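Local coordinates for transcriptional regulator (Pseudomonas aeruginosa, PDB 3E7Q), which probably acts as a TetR-family transcriptional repressor that binds DNA at regulatory sites as a dimer of two identical chains, at residues Glu21-Leu24 and Ala25-Arg29; His130-Ser133 and Tyr134-Arg138; Trp174-Ser177 and Gly178-Ala182; Ala195-Asp198 and Gly199-Gly203. One frame throughout, in Å; residues are numbered along the deposited sequence.

Interaction 1 (Glu21-Leu24 and Ala25-Arg29); sequences EATL and ACLKR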
# COMPACT_ATOMS: atom_id res chain seq x y z
N GLU B 21 18.16 13.36 1.02
CA GLU B 21 17.04 14.34 0.99
C GLU B 21 16.74 14.91 -0.44
O GLU B 21 15.58 15.13 -0.79
CB GLU B 21 17.29 15.48 2.02
CG GLU B 21 16.13 16.54 2.16
CD GLU B 21 16.43 17.74 3.14
OE1 GLU B 21 17.18 18.68 2.76
OE2 GLU B 21 15.87 17.75 4.28
N ALA B 22 17.77 15.15 -1.26
CA ALA B 22 17.54 15.55 -2.68
C ALA B 22 16.86 14.43 -3.52
O ALA B 22 15.96 14.69 -4.36
CB ALA B 22 18.85 16.01 -3.34
N THR B 23 17.30 13.19 -3.28
CA THR B 23 16.72 12.00 -3.90
C THR B 23 15.25 11.87 -3.52
O THR B 23 14.39 11.65 -4.41
CB THR B 23 17.53 10.73 -3.50
OG1 THR B 23 18.90 10.94 -3.84
CG2 THR B 23 17.05 9.47 -4.19
N LEU B 24 14.93 12.02 -2.21
CA LEU B 24 13.53 11.93 -1.80
C LEU B 24 12.62 13.02 -2.43
O LEU B 24 11.44 12.75 -2.72
CB LEU B 24 13.39 11.93 -0.28
CG LEU B 24 14.06 10.76 0.47
CD1 LEU B 24 14.20 11.17 1.92
CD2 LEU B 24 13.29 9.44 0.24
N ALA B 25 13.17 14.21 -2.64
CA ALA B 25 12.45 15.38 -3.19
C ALA B 25 12.25 15.20 -4.65
O ALA B 25 11.17 15.46 -5.18
CB ALA B 25 13.22 16.75 -2.91
N CYS B 26 13.29 14.73 -5.31
CA CYS B 26 13.16 14.34 -6.70
C CYS B 26 12.14 13.21 -6.96
O CYS B 26 11.41 13.28 -7.97
CB CYS B 26 14.50 13.95 -7.26
SG CYS B 26 14.38 13.42 -8.93
N LEU B 27 12.10 12.19 -6.09
CA LEU B 27 11.14 11.12 -6.23
C LEU B 27 9.70 11.61 -6.06
O LEU B 27 8.79 11.15 -6.77
CB LEU B 27 11.40 10.02 -5.20
CG LEU B 27 12.64 9.15 -5.34
CD1 LEU B 27 12.78 8.35 -4.07
CD2 LEU B 27 12.64 8.25 -6.60
N LYS B 28 9.50 12.51 -5.10
CA LYS B 28 8.20 13.12 -4.82
C LYS B 28 7.73 13.98 -5.96
O LYS B 28 6.53 14.08 -6.15
CB LYS B 28 8.22 13.92 -3.49
CG LYS B 28 7.00 14.88 -3.26
CD LYS B 28 6.67 15.10 -1.77
CE LYS B 28 5.63 16.25 -1.60
NZ LYS B 28 5.00 16.33 -0.21
N ARG B 29 8.65 14.54 -6.76
CA ARG B 29 8.30 15.43 -7.88
C ARG B 29 8.26 14.76 -9.27
O ARG B 29 7.49 15.18 -10.14
CB ARG B 29 9.29 16.60 -7.93
CG ARG B 29 9.33 17.41 -9.22
CD ARG B 29 10.46 18.35 -9.19
NE ARG B 29 10.29 19.32 -8.10
CZ ARG B 29 9.94 20.60 -8.26
NH1 ARG B 29 9.70 21.11 -9.47
NH2 ARG B 29 9.82 21.39 -7.18
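L27 lies over the carbonyl of T23 one turn earlier in helix 12-34, a long helix of the TetR-type DNA-binding domain, next to the predicted helix-turn-helix. Its CB starts 3.5 Å from T23 O. CG comes closer, 3.2 Å from T23 O, because the first torsion (chi1 -70°) sets it beside the backbone N, the same N that donates to T23 O at 2.9 Å. The carbonyl oxygen is therefore held by an N-H and flanked by the root of the leucine. At the tip, CD1 is still 3.7 Å from T23 O and then reaches two apolar neighbours in loose contact: T23 CG2 at 4.4 Å and L24 CD2 at 4.5 Å. F116 covers both leucines, joining this helix of the DNA-binding domain to helix 110-120 of the regulatory domain, while T23 faces I40 of helix 37-44 and A65 of helix 58-82. The T23 hydroxyl turns back to L19 O. K28 continues the backbone pattern toward the exposed side with an extended chain. The straightest bond of the four across the contact is C26 N to A22 O, 2.8 Å long with an N-H...O angle of 167°.

Interaction 2 (His130-Ser133 and Tyr134-Arg138); sequences HDHS and YGEYR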
# COMPACT_ATOMS: atom_id res chain seq x y z
N HIS B 130 13.91 -3.88 -0.07
CA HIS B 130 12.61 -4.24 0.40
C HIS B 130 12.56 -5.55 1.21
O HIS B 130 12.01 -5.61 2.29
CB HIS B 130 11.57 -4.35 -0.71
CG HIS B 130 10.25 -4.88 -0.21
ND1 HIS B 130 9.37 -4.10 0.51
CD2 HIS B 130 9.74 -6.14 -0.19
CE1 HIS B 130 8.33 -4.83 0.88
NE2 HIS B 130 8.54 -6.08 0.48
N ASP B 131 13.13 -6.59 0.65
CA ASP B 131 13.05 -7.91 1.27
C ASP B 131 13.72 -7.89 2.63
O ASP B 131 13.15 -8.43 3.61
CB ASP B 131 13.68 -8.98 0.37
CG ASP B 131 12.93 -9.16 -0.90
OD1 ASP B 131 11.76 -8.75 -0.97
OD2 ASP B 131 13.51 -9.70 -1.87
N HIS B 132 14.88 -7.25 2.69
CA HIS B 132 15.63 -7.20 3.90
C HIS B 132 14.91 -6.43 5.01
O HIS B 132 14.90 -6.86 6.18
CB HIS B 132 17.01 -6.57 3.65
CG HIS B 132 17.76 -6.25 4.91
ND1 HIS B 132 18.45 -7.21 5.62
CD2 HIS B 132 17.94 -5.08 5.58
CE1 HIS B 132 18.99 -6.66 6.69
NE2 HIS B 132 18.69 -5.37 6.69
N SER B 133 14.34 -5.28 4.66
CA SER B 133 13.80 -4.40 5.65
C SER B 133 12.45 -4.89 6.10
O SER B 133 12.07 -4.69 7.25
CB SER B 133 13.68 -2.96 5.14
OG SER B 133 12.60 -2.79 4.25
N TYR B 134 11.66 -5.42 5.16
CA TYR B 134 10.43 -6.08 5.54
C TYR B 134 10.73 -7.31 6.45
O TYR B 134 10.05 -7.56 7.43
CB TYR B 134 9.62 -6.44 4.26
CG TYR B 134 8.27 -7.16 4.47
CD1 TYR B 134 7.22 -6.57 5.18
CD2 TYR B 134 8.07 -8.44 3.92
CE1 TYR B 134 6.01 -7.26 5.37
CE2 TYR B 134 6.90 -9.12 4.09
CZ TYR B 134 5.86 -8.54 4.81
OH TYR B 134 4.69 -9.28 4.92
N GLY B 135 11.77 -8.06 6.14
CA GLY B 135 12.27 -9.14 7.00
C GLY B 135 12.57 -8.71 8.45
O GLY B 135 12.22 -9.40 9.40
N GLU B 136 13.16 -7.55 8.60
CA GLU B 136 13.55 -7.03 9.90
C GLU B 136 12.34 -6.51 10.66
O GLU B 136 12.26 -6.67 11.86
CB GLU B 136 14.60 -5.94 9.75
CG GLU B 136 15.89 -6.45 9.19
CD GLU B 136 16.54 -7.60 9.99
OE1 GLU B 136 16.49 -7.60 11.25
OE2 GLU B 136 17.10 -8.53 9.33
N TYR B 137 11.42 -5.87 9.95
CA TYR B 137 10.20 -5.35 10.51
C TYR B 137 9.35 -6.50 11.11
O TYR B 137 8.93 -6.49 12.31
CB TYR B 137 9.46 -4.57 9.41
CG TYR B 137 8.16 -3.92 9.83
CD1 TYR B 137 8.15 -2.65 10.40
CD2 TYR B 137 6.96 -4.57 9.66
CE1 TYR B 137 6.98 -2.06 10.77
CE2 TYR B 137 5.77 -4.01 10.08
CZ TYR B 137 5.78 -2.76 10.64
OH TYR B 137 4.59 -2.19 10.98
N ARG B 138 9.14 -7.52 10.30
CA ARG B 138 8.46 -8.76 10.76
C ARG B 138 9.19 -9.50 11.90
O ARG B 138 8.52 -10.04 12.76
CB ARG B 138 8.18 -9.72 9.58
CG ARG B 138 7.04 -9.27 8.68
CD ARG B 138 6.75 -10.26 7.59
NE ARG B 138 7.90 -10.35 6.67
CZ ARG B 138 8.52 -11.47 6.32
NH1 ARG B 138 8.13 -12.65 6.75
NH2 ARG B 138 9.55 -11.41 5.52
O HOH W 1 11.30 -10.15 3.42
O HOH W 2 15.67 -9.23 6.84
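H130 and Y134 both swing their rings opposite the backbone N (chi1 174° and 180°), and on successive turns of helix 124-152 this makes the two side chains run side by side in the same direction. The planes are almost parallel but slid apart, with centroids 5.5 Å from each other, so the rings barely overlap. What really meets the imidazole is Y134 CB, which sits over one face toward the rim, 3.9 Å from H130 NE2. The phenol's own companion is R138, whose NE lies above one face, again near the rim.

H132 and E136 form a second pair. Chi1 of -65° sets E136 CG over a face of the H132 ring, 3.9 Å from NE2, and the bend at chi2 turns the carboxylate so that OE2 lies 3.7 Å from H132 CE1; the ring and carboxylate planes are clearly inclined to each other. A water joins the two residues, giving one proton to H132 O at 2.6 Å and one to E136 OE2 at 3.0 Å. Another water donates to D131 O and bonds weakly to R138 NH2 in the guanidinium plane.

The strip carrying H130 and Y134 belongs to the dimer interface: E176 of the second subunit packs on Y134 and accepts a hydrogen bond at H130 NE2, while Y66 OH bonds ND1. With both ring nitrogens engaged, the flip and tilt of this buried imidazole are fixed, and the nearby carboxylate from the other chain would probably favour its protonated form.

Interaction 3 (Trp174-Ser177 and Gly178-Ala182); sequences WLES and GLNPA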
# COMPACT_ATOMS: atom_id res chain seq x y z
N TRP B 174 -1.61 2.42 7.49
CA TRP B 174 -0.71 3.52 7.21
C TRP B 174 -1.03 4.12 5.82
O TRP B 174 -1.10 5.31 5.67
CB TRP B 174 0.75 3.04 7.33
CG TRP B 174 1.71 4.11 7.05
CD1 TRP B 174 2.17 5.06 7.92
CD2 TRP B 174 2.31 4.41 5.78
NE1 TRP B 174 3.01 5.93 7.28
CE2 TRP B 174 3.13 5.54 5.96
CE3 TRP B 174 2.21 3.84 4.51
CZ2 TRP B 174 3.86 6.08 4.93
CZ3 TRP B 174 2.96 4.40 3.46
CH2 TRP B 174 3.75 5.50 3.67
N LEU B 175 -1.23 3.25 4.82
CA LEU B 175 -1.54 3.65 3.48
C LEU B 175 -2.89 4.42 3.41
O LEU B 175 -2.98 5.49 2.82
CB LEU B 175 -1.52 2.41 2.55
CG LEU B 175 -1.91 2.56 1.06
CD1 LEU B 175 -0.90 3.50 0.30
CD2 LEU B 175 -2.02 1.17 0.39
N GLU B 176 -3.92 3.89 4.05
CA GLU B 176 -5.17 4.63 4.08
C GLU B 176 -5.13 5.97 4.81
O GLU B 176 -5.82 6.86 4.40
CB GLU B 176 -6.33 3.78 4.61
CG GLU B 176 -7.70 4.50 4.45
CD GLU B 176 -7.87 5.40 3.14
OE1 GLU B 176 -7.49 4.99 1.99
OE2 GLU B 176 -8.44 6.53 3.32
N SER B 177 -4.34 6.10 5.88
CA SER B 177 -4.19 7.37 6.58
C SER B 177 -3.66 8.37 5.61
O SER B 177 -4.14 9.48 5.57
CB SER B 177 -3.24 7.32 7.80
OG SER B 177 -3.59 6.31 8.77
N GLY B 178 -2.64 7.99 4.84
CA GLY B 178 -2.02 8.88 3.88
C GLY B 178 -2.87 9.17 2.65
O GLY B 178 -2.91 10.29 2.19
N LEU B 179 -3.56 8.20 2.11
CA LEU B 179 -4.44 8.48 0.95
C LEU B 179 -5.68 9.36 1.31
O LEU B 179 -6.15 10.18 0.48
CB LEU B 179 -4.89 7.20 0.29
CG LEU B 179 -3.77 6.44 -0.42
CD1 LEU B 179 -4.25 5.05 -0.78
CD2 LEU B 179 -3.31 7.19 -1.62
N ASN B 180 -6.20 9.18 2.52
CA ASN B 180 -7.25 10.04 3.03
C ASN B 180 -7.17 10.13 4.56
O ASN B 180 -7.69 9.26 5.25
CB ASN B 180 -8.63 9.56 2.58
CG ASN B 180 -9.76 10.60 2.88
OD1 ASN B 180 -9.59 11.53 3.69
ND2 ASN B 180 -10.89 10.42 2.23
N PRO B 181 -6.52 11.19 5.08
CA PRO B 181 -6.37 11.31 6.54
C PRO B 181 -7.69 11.42 7.27
O PRO B 181 -7.69 11.27 8.47
CB PRO B 181 -5.57 12.60 6.73
CG PRO B 181 -5.73 13.35 5.42
CD PRO B 181 -5.88 12.31 4.36
N ALA B 182 -8.80 11.67 6.57
CA ALA B 182 -10.09 11.76 7.25
C ALA B 182 -10.76 10.43 7.55
O ALA B 182 -11.70 10.38 8.27
CB ALA B 182 -11.08 12.70 6.45
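L179 N gives its hydrogen to L175 O at 2.9 Å, the shortest backbone bond here and nearly along the C=O axis, while L179 CG lies 3.5 Å from that oxygen and shields it. The same leucine then reaches back over the turn, its CD1 meeting L175 CD1 at 3.8 Å, with the two side chains crossing at a slant. This is the last turn of helix 159-179. N180 still gives its N-H to E176 O, then leaves helical backbone angles, and the next turn cannot form: S177 O faces P181 N at 3.0 Å, but proline has no hydrogen to share. N180 OD1 instead accepts from A182 N at 3.0 Å, an Asx turn in which the donor sits above the carbonyl plane and off the lone pairs.

E176 folds alongside N180. Its bend at chi2 (36°) curls the carboxylate back, so OE2 comes 3.1 Å from N180 CB and OE1 3.8 Å from L179 CB. The carboxylate and amide planes are turned 65° apart. T183 OG1 is within hydrogen-bonding reach of both E176 OE2 and N180 O, though its one proton can serve only one at a time. From the second subunit, H130 NE2 bonds weakly to E176 OE1 and D131 OD1 weakly to N180 ND2.

Burial, the carboxyl end of the helix and N180 O, 3.4 Å from OE2, would tend to raise the pKa of E176; T183 OG1 and H130 of the second subunit would tend to stabilise the carboxylate, so the net effect is open.

Interaction 4 (Ala195-Asp198 and Gly199-Gly203); sequences AWVD and GLEAG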
# COMPACT_ATOMS: atom_id res chain seq x y z
N ALA B 195 -7.39 -4.26 18.84
CA ALA B 195 -8.53 -5.16 18.62
C ALA B 195 -8.11 -6.46 17.94
O ALA B 195 -8.68 -7.55 18.19
CB ALA B 195 -9.65 -4.47 17.87
N TRP B 196 -7.12 -6.35 17.05
CA TRP B 196 -6.53 -7.51 16.42
C TRP B 196 -5.84 -8.46 17.42
O TRP B 196 -5.96 -9.68 17.35
CB TRP B 196 -5.47 -7.01 15.43
CG TRP B 196 -4.83 -8.08 14.66
CD1 TRP B 196 -5.26 -8.55 13.48
CD2 TRP B 196 -3.62 -8.83 14.98
NE1 TRP B 196 -4.41 -9.52 13.03
CE2 TRP B 196 -3.41 -9.74 13.93
CE3 TRP B 196 -2.72 -8.82 16.04
CZ2 TRP B 196 -2.35 -10.65 13.90
CZ3 TRP B 196 -1.65 -9.73 16.01
CH2 TRP B 196 -1.47 -10.62 14.93
N VAL B 197 -5.01 -7.88 18.27
CA VAL B 197 -4.36 -8.64 19.36
C VAL B 197 -5.38 -9.27 20.26
O VAL B 197 -5.21 -10.43 20.63
CB VAL B 197 -3.36 -7.77 20.20
CG1 VAL B 197 -2.58 -8.62 21.15
CG2 VAL B 197 -2.39 -6.99 19.26
N ASP B 198 -6.44 -8.52 20.59
CA ASP B 198 -7.55 -9.06 21.39
C ASP B 198 -8.10 -10.30 20.74
O ASP B 198 -8.35 -11.31 21.40
CB ASP B 198 -8.73 -8.08 21.51
CG ASP B 198 -8.47 -6.88 22.40
OD1 ASP B 198 -7.45 -6.79 23.10
OD2 ASP B 198 -9.34 -5.99 22.39
N GLY B 199 -8.35 -10.20 19.44
CA GLY B 199 -8.81 -11.32 18.62
C GLY B 199 -7.97 -12.58 18.73
O GLY B 199 -8.50 -13.64 19.00
N LEU B 200 -6.68 -12.46 18.49
CA LEU B 200 -5.73 -13.53 18.82
C LEU B 200 -5.90 -14.10 20.19
O LEU B 200 -6.09 -15.25 20.35
CB LEU B 200 -4.31 -13.01 18.77
CG LEU B 200 -3.48 -13.04 17.52
CD1 LEU B 200 -2.03 -12.76 17.99
CD2 LEU B 200 -3.53 -14.31 16.77
N GLU B 201 -5.83 -13.25 21.20
CA GLU B 201 -5.92 -13.71 22.57
C GLU B 201 -7.24 -14.39 22.92
O GLU B 201 -7.26 -15.29 23.78
CB GLU B 201 -5.66 -12.55 23.54
CG GLU B 201 -4.27 -12.01 23.50
CD GLU B 201 -3.76 -11.71 24.88
OE1 GLU B 201 -3.91 -10.55 25.36
OE2 GLU B 201 -3.27 -12.67 25.52
N ALA B 202 -8.32 -13.99 22.23
CA ALA B 202 -9.66 -14.53 22.47
C ALA B 202 -9.79 -15.93 21.88
O ALA B 202 -10.64 -16.67 22.31
CB ALA B 202 -10.76 -13.60 21.96
N GLY B 203 -8.93 -16.28 20.94
CA GLY B 203 -8.84 -17.66 20.45
C GLY B 203 -8.41 -17.79 18.99
O GLY B 203 -8.11 -18.88 18.53
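Helix 186-204 is the last long helix of the regulatory domain, and along it W196 and L200, one turn apart, point the same way into the interior. W196 has chi1 of -177°, which lays the indole along the helix toward L200. L200 CG then rides over one face of the six-membered ring, toward the rim, 4.3 Å from its centroid in a CH-pi contact, and CD1 goes further out to touch CZ3 at 3.6 Å and CH2 at 3.8 Å. V197 CG2 approaches the indole in plane, at its edge. L166 and L169 of helix 159-179 pack on the same tryptophan.

In TetR-family dimers the two C-terminal helices of each subunit typically build a four-helix bundle, and the contacts here are consistent with that: W196 meets W196, and A202 meets A202, of the second subunit. D198 makes the charged link, its OD2 in a salt bridge to R207 NE of the second subunit. Its OD1 pairs with R89 of the same chain, and so does E201 OE1. One guanidinium therefore serves two acids a turn apart, and its charge would offset their mutual repulsion across the 5.6 Å between D198 OD1 and E201 OE1.

The backbone stays regular through E201, whose N bonds V197 O at 2.9 Å with an N-H...O angle of 172°. A202 N still reaches D198 O at 2.8 Å, though less straight. The helix widens to a pi-type turn at 200-203; the bond from G203 N to L200 O, 3.1 Å, spans only three residues, and G203 has a positive phi that suits glycine.

Overall arrangement
The four contacts follow one another along an all-helical chain, each within a single helix: 12-34, 124-152, 159-179 and 186-204. Interaction 1 lies in the DNA-binding part; the other three belong to the regulatory, dimer-forming part. Interactions 1 and 4 are farthest apart, their centres about 40 Å from each other on opposite sides of the chain's centre. Interactions 2, 3 and 4 are more evenly spread, with centres 22 to 24 Å apart, and none of the four touches another within the chain. Across the dimer, however, interaction 2 of one subunit meets interaction 3 of the other, whereas interaction 4 meets its own counterpart. Helix 110-120 packs against both interaction 1 and interaction 3.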